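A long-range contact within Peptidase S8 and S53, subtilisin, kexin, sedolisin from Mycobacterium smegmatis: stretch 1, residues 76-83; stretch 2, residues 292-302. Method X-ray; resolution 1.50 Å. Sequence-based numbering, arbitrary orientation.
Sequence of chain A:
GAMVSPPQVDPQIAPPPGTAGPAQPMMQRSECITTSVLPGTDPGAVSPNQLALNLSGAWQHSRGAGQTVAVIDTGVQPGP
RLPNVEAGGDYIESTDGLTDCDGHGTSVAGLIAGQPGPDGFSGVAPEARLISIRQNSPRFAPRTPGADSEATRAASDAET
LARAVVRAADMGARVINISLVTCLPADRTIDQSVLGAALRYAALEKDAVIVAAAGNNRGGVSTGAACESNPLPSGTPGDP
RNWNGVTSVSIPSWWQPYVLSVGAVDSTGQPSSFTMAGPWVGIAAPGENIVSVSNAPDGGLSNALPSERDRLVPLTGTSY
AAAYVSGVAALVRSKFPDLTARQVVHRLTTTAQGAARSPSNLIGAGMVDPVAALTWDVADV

Stretch 1, residues 76-83: VQPGPRLP
Stretch 2 292-302: SVSNAPDGGLS

Two segments more than two hundred residues apart in sequence meet here without a single direct hydrogen bond between them; the contact, 390 Å² summed over both sides, is made of van der Waals packing and bridging water. Stretch 1 has no regular helix or strand. It arrives extended through Val 76, Gln 77 (phi/psi -87/113) and Pro 78, then folds into a type I turn from Gly 79 to Leu 82, closed by Leu 82 N to Gly 79 O at 2.9 Å. Stretch 2 is a hairpin-like excursion: strands 292-293 and 301-302 are paired by Ser 302 N to Ser 292 O, 2.8 Å, and Ser 292 N to Ser 302 O, 3.0 Å. Its tip is a second type I turn, Ala 296 to Gly 299, closed by Gly 299 N to Ala 296 O at 2.9 Å. In register, Gln 77 CA lies 5.2 Å from Asn 295 CA, and Gly 79 CA 5.1 Å from Gly 299 CA; between these pairs the two chains run the same way.

Arg 81 covers the most surface. Its CA-to-CB bond points toward stretch 2, and chi1 to chi3 are all m (-55°, -61°, -76°), with chi4 at -89°. The chain packs along its length: CB lies 3.8 Å from Val 293 CG2, and CG is 3.6 Å from Gly 299 O. Leu 301 (m, t) lays CD2 over one face of the guanidinium, 3.9 Å from Arg 81 NH1, while the guanidinium nitrogens find hydrogen-bond partners elsewhere in the structure. The backbone joins in through water 4, which accepts from Arg 81 N at 2.9 Å and donates to Gly 299 O at 2.7 Å.

The CA-to-CB bond of Val 293 (chi1 t) also points toward stretch 1, and the residue serves two neighbours: besides touching Arg 81, it places CG1 3.7 Å from CD1 of Leu 82 (m, t), an apolar pairing.

The CA-to-CB bond of Gln 77 (chi1 t, chi2 p, chi3 51°) points toward stretch 2, where its side chain meets Asn 295. Gln 77 CB is 3.6 Å from Asn 295 CB, and Gln 77 CG is 3.6 Å from Asn 295 O, so the meeting is van der Waals contact. Beside it, water 1 links Gln 77 O (2.8 Å) to Ser 294 O (2.9 Å), and water 2 links Pro 78 O (3.3 Å) to Ala 296 O (2.8 Å).

The turns fit closely where glycine permits. Gly 299 adopts 59/34, a positive phi that favours glycine, and an ideal CB there would sit tightly, 3.2 Å from Pro 80 CD. That same Pro 80 CD rests 3.7 Å from Asp 298 O.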

# COMPACT_ATOMS: atom_id res chain seq x y z
N VAL A 76 8.03 7.22 8.02
CA VAL A 76 8.20 8.22 6.98
C VAL A 76 9.14 9.27 7.50
O VAL A 76 8.89 9.88 8.54
CB VAL A 76 6.86 8.88 6.58
CG1 VAL A 76 7.07 10.00 5.56
CG2 VAL A 76 5.89 7.87 6.04
N GLN A 77 10.23 9.50 6.78
CA GLN A 77 11.21 10.51 7.17
C GLN A 77 10.83 11.88 6.63
O GLN A 77 10.87 12.10 5.43
CB GLN A 77 12.58 10.10 6.63
CG GLN A 77 13.77 10.69 7.34
CD GLN A 77 13.93 10.16 8.77
OE1 GLN A 77 13.93 8.94 9.04
NE2 GLN A 77 14.04 11.07 9.69
N PRO A 78 10.48 12.83 7.53
CA PRO A 78 10.15 14.15 7.02
C PRO A 78 11.33 14.83 6.36
O PRO A 78 12.47 14.60 6.69
CB PRO A 78 9.70 14.93 8.27
CG PRO A 78 9.45 13.89 9.33
CD PRO A 78 10.39 12.77 9.00
N GLY A 79 11.03 15.68 5.38
CA GLY A 79 12.06 16.48 4.77
C GLY A 79 11.43 17.55 3.92
O GLY A 79 10.23 17.73 3.96
N PRO A 80 12.23 18.26 3.12
CA PRO A 80 11.65 19.34 2.32
C PRO A 80 10.56 18.94 1.34
O PRO A 80 9.69 19.76 1.00
CB PRO A 80 12.85 19.92 1.56
CG PRO A 80 14.03 19.46 2.30
CD PRO A 80 13.70 18.21 3.04
N ARG A 81 10.57 17.69 0.88
CA ARG A 81 9.53 17.23 -0.04
C ARG A 81 8.38 16.55 0.70
O ARG A 81 7.36 16.22 0.08
CB ARG A 81 10.13 16.30 -1.07
CG ARG A 81 11.31 16.90 -1.83
CD ARG A 81 10.96 18.15 -2.61
NE ARG A 81 10.23 17.91 -3.86
CZ ARG A 81 10.78 17.68 -5.05
NH1 ARG A 81 12.10 17.66 -5.20
NH2 ARG A 81 10.00 17.47 -6.10
N LEU A 82 8.54 16.34 2.01
CA LEU A 82 7.50 15.79 2.87
C LEU A 82 7.41 16.59 4.18
O LEU A 82 7.73 16.08 5.25
CB LEU A 82 7.76 14.32 3.18
CG LEU A 82 7.53 13.37 2.02
CD1 LEU A 82 8.25 12.06 2.28
CD2 LEU A 82 6.04 13.20 1.71
N PRO A 83 6.95 17.84 4.08
CA PRO A 83 6.68 18.69 5.22
C PRO A 83 5.25 18.45 5.74
O PRO A 83 4.80 19.10 6.70
CB PRO A 83 6.77 20.08 4.60
CG PRO A 83 6.20 19.90 3.23
CD PRO A 83 6.65 18.51 2.80
N SER A 292 10.90 8.54 -6.19
CA SER A 292 10.18 9.20 -5.12
C SER A 292 11.15 9.90 -4.17
O SER A 292 12.25 10.28 -4.55
CB SER A 292 9.30 8.16 -4.42
OG SER A 292 8.43 8.78 -3.50
N VAL A 293 10.71 10.14 -2.96
CA VAL A 293 11.48 10.91 -1.99
C VAL A 293 12.37 9.99 -1.15
O VAL A 293 11.98 8.86 -0.80
CB VAL A 293 10.48 11.68 -1.10
CG1 VAL A 293 11.16 12.42 0.02
CG2 VAL A 293 9.59 12.61 -1.94
N SER A 294 13.54 10.48 -0.80
CA SER A 294 14.50 9.72 -0.02
C SER A 294 14.36 9.99 1.47
O SER A 294 14.00 11.11 1.86
CB SER A 294 15.92 10.09 -0.48
OG SER A 294 16.89 9.39 0.29
N ASN A 295 14.66 8.97 2.28
CA ASN A 295 14.83 9.13 3.74
C ASN A 295 16.25 9.54 4.15
O ASN A 295 16.54 9.65 5.34
CB ASN A 295 14.44 7.85 4.48
CG ASN A 295 15.28 6.64 4.07
OD1 ASN A 295 15.73 6.55 2.94
ND2 ASN A 295 15.44 5.68 4.99
N ALA A 296 17.14 9.76 3.19
CA ALA A 296 18.46 10.33 3.50
C ALA A 296 18.29 11.75 4.05
O ALA A 296 17.29 12.39 3.79
CB ALA A 296 19.33 10.36 2.26
N PRO A 297 19.28 12.26 4.79
CA PRO A 297 19.12 13.56 5.43
C PRO A 297 18.71 14.72 4.51
O PRO A 297 17.94 15.57 4.93
CB PRO A 297 20.51 13.82 6.03
CG PRO A 297 21.04 12.45 6.28
CD PRO A 297 20.51 11.57 5.20
N ASP A 298 19.19 14.75 3.28
CA ASP A 298 18.80 15.84 2.37
C ASP A 298 17.35 15.76 1.90
O ASP A 298 16.76 16.77 1.47
CB ASP A 298 19.75 15.89 1.17
CG ASP A 298 21.17 16.34 1.55
OD1 ASP A 298 21.37 16.96 2.64
OD2 ASP A 298 22.09 16.08 0.74
N GLY A 299 16.76 14.57 1.98
CA GLY A 299 15.38 14.37 1.56
C GLY A 299 15.06 14.70 0.11
O GLY A 299 13.93 15.09 -0.21
N GLY A 300 16.01 14.45 -0.78
CA GLY A 300 15.81 14.70 -2.19
C GLY A 300 15.21 13.49 -2.87
O GLY A 300 14.66 12.60 -2.21
N LEU A 301 15.32 13.46 -4.18
CA LEU A 301 14.76 12.36 -4.97
C LEU A 301 15.67 11.14 -5.00
O LEU A 301 16.90 11.25 -5.01
CB LEU A 301 14.48 12.80 -6.40
CG LEU A 301 13.56 13.99 -6.59
CD1 LEU A 301 13.33 14.15 -8.09
CD2 LEU A 301 12.23 13.78 -5.90
N SER A 302 15.04 9.96 -4.99
CA SER A 302 15.77 8.69 -5.11
C SER A 302 14.99 7.69 -5.92
O SER A 302 13.79 7.82 -6.15
CB SER A 302 16.06 8.09 -3.73
OG SER A 302 14.81 7.89 -3.09
O HOH W 1 12.53 13.03 3.44
O HOH W 2 14.98 13.31 5.03
O HOH W 3 15.27 16.02 5.64
O HOH W 4 11.97 15.28 1.70